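Local atomic coordinates of AbiEi antitoxin C-terminal domain-containing protein (Mycobacterium tuberculosis, PDB entry 1ZEL), a protein that is of unknown function but probably binds DNA through a winged-helix domain and carries a domain related to the C-terminal part of AbiEi antitoxins. Residues A[230-238]-A[245-253]; A[25-35]-A[67-78]. All coordinates share one frame; numbering follows the deposited sequence.

Contact 1 of 2, residues A[230-238]-A[245-253]; sequences AWQRASYLL and ARGQALLAK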
# COMPACT_ATOMS: atom_id res chain seq x y z
N ALA A 230 -10.46 -17.73 7.46
CA ALA A 230 -9.83 -16.44 7.82
C ALA A 230 -9.78 -16.27 9.32
O ALA A 230 -8.76 -15.84 9.85
CB ALA A 230 -10.58 -15.27 7.17
N TRP A 231 -10.87 -16.63 10.00
CA TRP A 231 -10.96 -16.58 11.44
C TRP A 231 -9.94 -17.51 12.07
O TRP A 231 -9.23 -17.13 13.01
CB TRP A 231 -12.37 -17.00 11.89
CG TRP A 231 -13.42 -15.97 11.64
CD1 TRP A 231 -14.05 -15.72 10.45
CD2 TRP A 231 -13.99 -15.08 12.61
NE1 TRP A 231 -14.99 -14.72 10.63
CE2 TRP A 231 -14.97 -14.31 11.94
CE3 TRP A 231 -13.77 -14.87 13.98
CZ2 TRP A 231 -15.74 -13.33 12.61
CZ3 TRP A 231 -14.51 -13.89 14.65
CH2 TRP A 231 -15.48 -13.12 13.95
N GLN A 232 -9.86 -18.73 11.54
CA GLN A 232 -8.86 -19.72 12.02
C GLN A 232 -7.45 -19.18 11.89
O GLN A 232 -6.67 -19.20 12.86
CB GLN A 232 -9.01 -21.05 11.27
CG GLN A 232 -10.33 -21.76 11.56
CD GLN A 232 -10.62 -22.84 10.55
OE1 GLN A 232 -11.32 -22.60 9.58
NE2 GLN A 232 -10.06 -24.03 10.76
N ARG A 233 -7.12 -18.70 10.69
CA ARG A 233 -5.79 -18.15 10.45
C ARG A 233 -5.48 -16.90 11.27
O ARG A 233 -4.36 -16.77 11.80
CB ARG A 233 -5.55 -17.95 8.96
CG ARG A 233 -5.57 -19.27 8.22
CD ARG A 233 -4.95 -19.19 6.87
NE ARG A 233 -5.83 -18.53 5.93
CZ ARG A 233 -6.57 -19.14 5.02
NH1 ARG A 233 -6.57 -20.46 4.92
NH2 ARG A 233 -7.32 -18.41 4.21
N ALA A 234 -6.47 -16.02 11.43
CA ALA A 234 -6.25 -14.79 12.20
C ALA A 234 -6.02 -15.11 13.65
O ALA A 234 -5.19 -14.50 14.32
CB ALA A 234 -7.46 -13.84 12.05
N SER A 235 -6.79 -16.08 14.15
CA SER A 235 -6.67 -16.48 15.54
C SER A 235 -5.33 -17.16 15.81
O SER A 235 -4.71 -16.92 16.85
CB SER A 235 -7.83 -17.38 15.96
OG SER A 235 -9.05 -16.70 15.73
N TYR A 236 -4.89 -17.98 14.85
CA TYR A 236 -3.56 -18.59 14.91
C TYR A 236 -2.42 -17.56 14.87
O TYR A 236 -1.37 -17.75 15.50
CB TYR A 236 -3.40 -19.55 13.73
CG TYR A 236 -2.08 -20.27 13.73
CD1 TYR A 236 -1.79 -21.22 14.71
CD2 TYR A 236 -1.12 -20.01 12.75
CE1 TYR A 236 -0.57 -21.90 14.71
CE2 TYR A 236 0.10 -20.69 12.76
CZ TYR A 236 0.37 -21.62 13.74
OH TYR A 236 1.57 -22.29 13.73
N LEU A 237 -2.60 -16.48 14.11
CA LEU A 237 -1.63 -15.36 14.14
C LEU A 237 -1.55 -14.72 15.53
O LEU A 237 -0.45 -14.43 16.04
CB LEU A 237 -1.93 -14.31 13.03
CG LEU A 237 -1.64 -14.78 11.58
CD1 LEU A 237 -2.12 -13.73 10.57
CD2 LEU A 237 -0.15 -15.09 11.33
N LEU A 238 -2.69 -14.54 16.20
CA LEU A 238 -2.64 -14.05 17.58
C LEU A 238 -1.82 -14.97 18.46
O LEU A 238 -1.01 -14.50 19.24
CB LEU A 238 -4.04 -13.85 18.17
CG LEU A 238 -4.92 -12.75 17.57
CD1 LEU A 238 -6.16 -12.50 18.41
CD2 LEU A 238 -4.15 -11.46 17.40
N ALA A 245 -4.53 -17.07 24.38
CA ALA A 245 -5.84 -16.83 24.98
C ALA A 245 -6.67 -15.90 24.09
O ALA A 245 -7.84 -16.18 23.83
CB ALA A 245 -5.71 -16.29 26.40
N ARG A 246 -6.06 -14.83 23.59
CA ARG A 246 -6.77 -13.90 22.69
C ARG A 246 -7.19 -14.61 21.41
O ARG A 246 -8.30 -14.39 20.91
CB ARG A 246 -5.91 -12.66 22.37
CG ARG A 246 -5.79 -11.66 23.55
CD ARG A 246 -4.91 -10.44 23.18
NE ARG A 246 -5.31 -9.84 21.90
CZ ARG A 246 -4.55 -9.03 21.17
NH1 ARG A 246 -3.34 -8.69 21.60
NH2 ARG A 246 -4.99 -8.57 20.02
N GLY A 247 -6.30 -15.45 20.87
CA GLY A 247 -6.59 -16.19 19.64
C GLY A 247 -7.79 -17.13 19.77
O GLY A 247 -8.68 -17.16 18.91
N GLN A 248 -7.83 -17.87 20.87
CA GLN A 248 -8.94 -18.79 21.12
C GLN A 248 -10.27 -18.05 21.38
O GLN A 248 -11.35 -18.50 20.95
CB GLN A 248 -8.57 -19.73 22.26
CG GLN A 248 -7.44 -20.70 21.85
CD GLN A 248 -6.79 -21.41 23.02
OE1 GLN A 248 -7.43 -21.69 24.03
NE2 GLN A 248 -5.51 -21.73 22.87
N ALA A 249 -10.18 -16.89 22.03
CA ALA A 249 -11.38 -16.09 22.29
C ALA A 249 -11.90 -15.49 20.99
O ALA A 249 -13.12 -15.43 20.77
CB ALA A 249 -11.09 -14.99 23.27
N LEU A 250 -10.99 -15.06 20.12
CA LEU A 250 -11.39 -14.48 18.84
C LEU A 250 -12.05 -15.56 18.02
O LEU A 250 -13.10 -15.35 17.40
CB LEU A 250 -10.17 -13.89 18.10
CG LEU A 250 -10.50 -13.31 16.71
CD1 LEU A 250 -11.48 -12.15 16.85
CD2 LEU A 250 -9.24 -12.91 15.96
N LEU A 251 -11.44 -16.75 18.03
CA LEU A 251 -11.96 -17.83 17.18
C LEU A 251 -13.36 -18.23 17.63
O LEU A 251 -14.21 -18.54 16.79
CB LEU A 251 -11.03 -19.05 17.13
CG LEU A 251 -11.41 -20.17 16.13
CD1 LEU A 251 -11.70 -19.68 14.71
CD2 LEU A 251 -10.36 -21.22 16.09
N ALA A 252 -13.61 -18.18 18.93
CA ALA A 252 -14.92 -18.49 19.47
C ALA A 252 -16.04 -17.54 19.03
O ALA A 252 -17.22 -17.83 19.22
CB ALA A 252 -14.86 -18.57 20.99
N LYS A 253 -15.68 -16.41 18.40
CA LYS A 253 -16.68 -15.41 17.99
C LYS A 253 -17.08 -15.51 16.51
O LYS A 253 -17.86 -14.69 16.01
CB LYS A 253 -16.21 -14.00 18.36
CG LYS A 253 -16.29 -13.72 19.87
CD LYS A 253 -15.60 -12.41 20.23
CE LYS A 253 -15.77 -12.02 21.70
NZ LYS A 253 -14.71 -12.64 22.58

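Contact 2 of 2, residues A[25-35]-A[67-78]; sequences LARDRPVVVTK and LPVKGTWAFIPP. With FMT (formic acid), chain M.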
# COMPACT_ATOMS: atom_id res chain seq x y z
N LEU A 25 6.96 25.93 -11.96
CA LEU A 25 6.96 24.57 -11.40
C LEU A 25 8.07 24.41 -10.37
O LEU A 25 7.87 23.80 -9.32
CB LEU A 25 7.11 23.54 -12.53
CG LEU A 25 5.84 23.33 -13.38
CD1 LEU A 25 6.15 22.54 -14.68
CD2 LEU A 25 4.76 22.65 -12.59
N ALA A 26 9.24 25.00 -10.64
CA ALA A 26 10.36 24.97 -9.67
C ALA A 26 9.99 25.71 -8.36
O ALA A 26 10.38 25.27 -7.26
CB ALA A 26 11.58 25.59 -10.29
N ARG A 27 9.25 26.82 -8.46
CA ARG A 27 8.80 27.55 -7.27
C ARG A 27 7.72 26.78 -6.49
O ARG A 27 7.73 26.72 -5.25
CB ARG A 27 8.28 28.96 -7.63
CG ARG A 27 9.34 30.06 -7.76
CD ARG A 27 8.70 31.46 -7.86
NE ARG A 27 7.58 31.47 -8.80
CZ ARG A 27 7.67 31.73 -10.09
NH1 ARG A 27 8.86 32.03 -10.63
NH2 ARG A 27 6.57 31.69 -10.85
N ASP A 28 6.77 26.22 -7.24
CA ASP A 28 5.55 25.66 -6.65
C ASP A 28 5.67 24.20 -6.25
O ASP A 28 5.00 23.74 -5.31
CB ASP A 28 4.38 25.82 -7.63
CG ASP A 28 4.02 27.28 -7.88
OD1 ASP A 28 4.50 28.14 -7.12
OD2 ASP A 28 3.24 27.54 -8.82
N ARG A 29 6.51 23.46 -6.97
CA ARG A 29 6.78 22.04 -6.68
C ARG A 29 5.49 21.25 -6.43
O ARG A 29 5.31 20.71 -5.32
CB ARG A 29 7.72 21.86 -5.48
CG ARG A 29 9.06 22.64 -5.50
CD ARG A 29 10.07 21.90 -6.31
NE ARG A 29 11.31 22.63 -6.59
CZ ARG A 29 12.51 22.19 -6.22
NH1 ARG A 29 12.63 21.05 -5.55
NH2 ARG A 29 13.61 22.87 -6.55
N PRO A 30 4.56 21.19 -7.43
CA PRO A 30 3.41 20.32 -7.21
C PRO A 30 3.80 18.83 -7.15
O PRO A 30 4.74 18.42 -7.84
CB PRO A 30 2.56 20.55 -8.47
CG PRO A 30 3.52 21.01 -9.50
CD PRO A 30 4.52 21.84 -8.75
N VAL A 31 3.08 18.03 -6.37
CA VAL A 31 3.43 16.60 -6.25
C VAL A 31 3.32 15.95 -7.62
O VAL A 31 4.20 15.20 -8.03
CB VAL A 31 2.49 15.83 -5.33
CG1 VAL A 31 3.07 14.41 -5.11
CG2 VAL A 31 2.35 16.54 -3.98
N VAL A 32 2.23 16.25 -8.32
CA VAL A 32 1.93 15.72 -9.64
C VAL A 32 1.49 16.91 -10.49
O VAL A 32 0.81 17.80 -9.98
CB VAL A 32 0.75 14.74 -9.55
CG1 VAL A 32 0.22 14.41 -10.92
CG2 VAL A 32 1.13 13.47 -8.77
N VAL A 33 1.90 16.91 -11.76
CA VAL A 33 1.47 17.92 -12.71
C VAL A 33 0.38 17.35 -13.60
O VAL A 33 0.64 16.41 -14.35
CB VAL A 33 2.67 18.36 -13.63
CG1 VAL A 33 2.22 19.42 -14.63
CG2 VAL A 33 3.82 18.93 -12.78
N THR A 34 -0.82 17.92 -13.57
CA THR A 34 -1.87 17.49 -14.49
C THR A 34 -1.73 18.24 -15.81
O THR A 34 -1.11 19.30 -15.88
CB THR A 34 -3.28 17.70 -13.91
OG1 THR A 34 -3.56 19.10 -13.80
CG2 THR A 34 -3.39 17.10 -12.52
N LYS A 35 -2.34 17.70 -16.87
CA LYS A 35 -2.34 18.37 -18.15
C LYS A 35 -2.97 19.77 -18.05
O LYS A 35 -2.51 20.72 -18.70
CB LYS A 35 -3.07 17.55 -19.22
CG LYS A 35 -3.01 18.24 -20.57
CD LYS A 35 -3.47 17.35 -21.68
CE LYS A 35 -3.50 18.11 -22.98
NZ LYS A 35 -4.08 17.20 -23.99
N LEU A 67 3.43 9.92 -15.97
CA LEU A 67 2.99 8.99 -14.93
C LEU A 67 1.89 8.04 -15.46
O LEU A 67 1.33 8.29 -16.52
CB LEU A 67 2.53 9.76 -13.69
CG LEU A 67 3.64 10.46 -12.90
CD1 LEU A 67 2.99 11.35 -11.79
CD2 LEU A 67 4.71 9.46 -12.31
N PRO A 68 1.64 6.93 -14.74
CA PRO A 68 0.74 5.86 -15.22
C PRO A 68 -0.69 6.28 -15.49
O PRO A 68 -1.35 5.69 -16.34
CB PRO A 68 0.78 4.82 -14.08
CG PRO A 68 2.12 5.05 -13.43
CD PRO A 68 2.31 6.54 -13.47
N VAL A 69 -1.17 7.30 -14.78
CA VAL A 69 -2.54 7.73 -15.01
C VAL A 69 -2.59 8.79 -16.12
O VAL A 69 -1.77 9.69 -16.18
CB VAL A 69 -3.25 8.15 -13.68
CG1 VAL A 69 -4.65 8.62 -13.97
CG2 VAL A 69 -3.35 6.91 -12.76
N LYS A 70 -3.55 8.66 -17.03
CA LYS A 70 -3.63 9.57 -18.16
C LYS A 70 -3.75 11.02 -17.71
O LYS A 70 -4.58 11.35 -16.85
CB LYS A 70 -4.81 9.21 -19.07
N GLY A 71 -2.94 11.89 -18.29
CA GLY A 71 -3.06 13.32 -18.04
C GLY A 71 -2.29 13.78 -16.82
O GLY A 71 -2.59 14.84 -16.27
N THR A 72 -1.30 12.98 -16.40
CA THR A 72 -0.45 13.31 -15.26
C THR A 72 1.04 13.10 -15.59
O THR A 72 1.40 12.20 -16.37
CB THR A 72 -0.79 12.47 -14.01
OG1 THR A 72 -0.52 11.09 -14.27
CG2 THR A 72 -2.26 12.63 -13.65
N TRP A 73 1.88 13.94 -14.97
CA TRP A 73 3.32 13.91 -15.16
C TRP A 73 3.96 14.23 -13.84
O TRP A 73 3.34 14.88 -12.99
CB TRP A 73 3.76 14.97 -16.19
CG TRP A 73 3.36 14.61 -17.55
CD1 TRP A 73 4.11 13.95 -18.49
CD2 TRP A 73 2.10 14.86 -18.14
NE1 TRP A 73 3.37 13.76 -19.64
CE2 TRP A 73 2.12 14.30 -19.44
CE3 TRP A 73 0.93 15.50 -17.69
CZ2 TRP A 73 1.03 14.39 -20.32
CZ3 TRP A 73 -0.16 15.56 -18.56
CH2 TRP A 73 -0.11 15.00 -19.86
N ALA A 74 5.20 13.79 -13.67
CA ALA A 74 6.03 14.25 -12.58
C ALA A 74 7.01 15.31 -13.10
O ALA A 74 7.63 15.15 -14.16
CB ALA A 74 6.83 13.06 -11.96
N PHE A 75 7.12 16.41 -12.35
CA PHE A 75 8.13 17.43 -12.61
C PHE A 75 9.41 17.03 -11.88
O PHE A 75 9.38 16.77 -10.69
CB PHE A 75 7.63 18.80 -12.11
CG PHE A 75 8.63 19.92 -12.26
CD1 PHE A 75 9.08 20.33 -13.52
CD2 PHE A 75 9.15 20.55 -11.13
CE1 PHE A 75 10.00 21.35 -13.65
CE2 PHE A 75 10.06 21.59 -11.24
CZ PHE A 75 10.48 21.99 -12.53
N ILE A 76 10.53 16.98 -12.60
CA ILE A 76 11.79 16.70 -11.97
C ILE A 76 12.42 18.08 -11.74
O ILE A 76 12.69 18.80 -12.70
CB ILE A 76 12.71 15.81 -12.85
CG1 ILE A 76 11.93 14.69 -13.57
CG2 ILE A 76 13.93 15.28 -12.04
CD1 ILE A 76 11.14 13.72 -12.65
N PRO A 77 12.63 18.46 -10.47
CA PRO A 77 13.03 19.80 -10.13
C PRO A 77 14.46 20.12 -10.52
O PRO A 77 15.30 19.22 -10.57
CB PRO A 77 12.83 19.87 -8.62
CG PRO A 77 12.78 18.46 -8.16
CD PRO A 77 12.42 17.61 -9.29
N PRO A 78 14.76 21.42 -10.75
CA PRO A 78 16.12 21.79 -11.09
C PRO A 78 17.11 21.25 -10.06
O PRO A 78 16.84 21.27 -8.87
CB PRO A 78 16.08 23.31 -11.02
CG PRO A 78 14.66 23.63 -11.40
CD PRO A 78 13.87 22.59 -10.69
C FMT M . -5.71 5.22 -16.99
O1 FMT M . -5.27 6.36 -16.80
O2 FMT M . -5.03 4.19 -16.94
O HOH W 1 5.46 16.72 -9.94

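Contact 1 of 2, residues A[230-238]-A[245-253]
W231 turns the six-membered part of its indole toward the last turn of helix 244-251, near L250 and K253. The carbonyl O of L250 lies in the plane of the ring, at its edge, 3.4 Å from CZ3 of W231. CH2 of W231 reaches the carbonyl O of K253 at 3.5 Å. With CG beside the backbone N (chi1 -74°), the indole lies along the flank of its own helix and extends to its partner. CD1 of L251 reaches back to CB of W231 and CG of Q232. The amide NE2 of Q232 is bound elsewhere, by the carbonyls of Y281 and P260. A234 adds a looser contact, from its CB to CD2 of L250.

S235 stands where the backbones are nearest, facing G247. S235 CB is 3.1 Å from G247 O. The hydroxyl turns back to its own helix, and S235 OG donates to W231 O at 2.8 Å. S235 N also donates to this oxygen, from the opposite face of the carbonyl plane. W231 O thus holds two donors, and the buried S235 hydroxyl is satisfied within its own helix. No hydrogen bond crosses between the helices. G247 has no side chain, which lets the two backbones come this close, and its CA approaches S235 O in a CA-H...O contact. L238 closes the row: L238 CB packs against G247 CA, and CD1 meets CD2 of L250. L250 is a knob in the hole formed by W231, A234, S235 and L238.

The two segments form an antiparallel helical hairpin, with axes 7.5 Å apart at an angle of 162°. Helix 216-223 packs beside both: L223 touches W231 and L250, and D216 forms a salt bridge with R246. Helix 183-192 and strand 262-264 also pack against helix 228-240.

Contact 2 of 2, residues A[25-35]-A[67-78]
F75 lays its ring against the end of helix 19-28. L25 CB stands over the centre of one face, 3.6 Å from the F75 centroid and 5° off the normal, a CH-pi contact. The backbone N of P77 lies over the opposite face, nearer the rim. F75 CG is anti to the backbone N (chi1 176°), which carries the ring to L25. V33 CG2 touches F75 CB, 3.9 Å away, the two side chains crossing at a slant.

P77 CB stands over the centre of one face of the R29 guanidinium, 3.3 Å from NH1 of R29. A bend at chi2 (-82°) folds the arginine back, and R29 NE donates to A26 O at 2.9 Å, on a lone pair.

W73 presents its ring edge to V33 O and K35 N, which lie in the ring plane. K35 CB comes to 3.6 Å from CZ3 of W73. V33 and W73 form an antiparallel hydrogen-bonded pair: V33 N donates to W73 O at 2.8 Å, and W73 N donates back to V33 O. K35 N donates to G71 O from above the carbonyl plane. The strand order 1-3-2 is consistent with a winged helix, its wing probably the hairpin of 64-66 and 72-75.

A water bridges P30 O and F75 N where the strands part. Backbone bonds thus fix the strand register. L25 and A26 hold the helix end by apolar contact with F75 and P78, while R29, steadied by A26 O, lies against P77.

From the N terminus, contact 2 comes first. Its segments 25-35 and 67-78 enclose 31 residues that hold most of helix 35-44, helix 51-61 and strand 64-66. Closing this loop joins the end of helix 19-28 and strand 33-34 to strand 72-75, the middle strand of a three-stranded sheet. The chain then runs on through many more helices before contact 1 opens. Contact 1 closes a short connection of six residues, which includes the adjoining ends of helices 228-240 and 244-251. The two contacts are in series, neither nested nor crossed. The centres of contacts 1 and 2 lie about 46 Å apart, on opposite sides of the chain's centre, and the contacts do not touch.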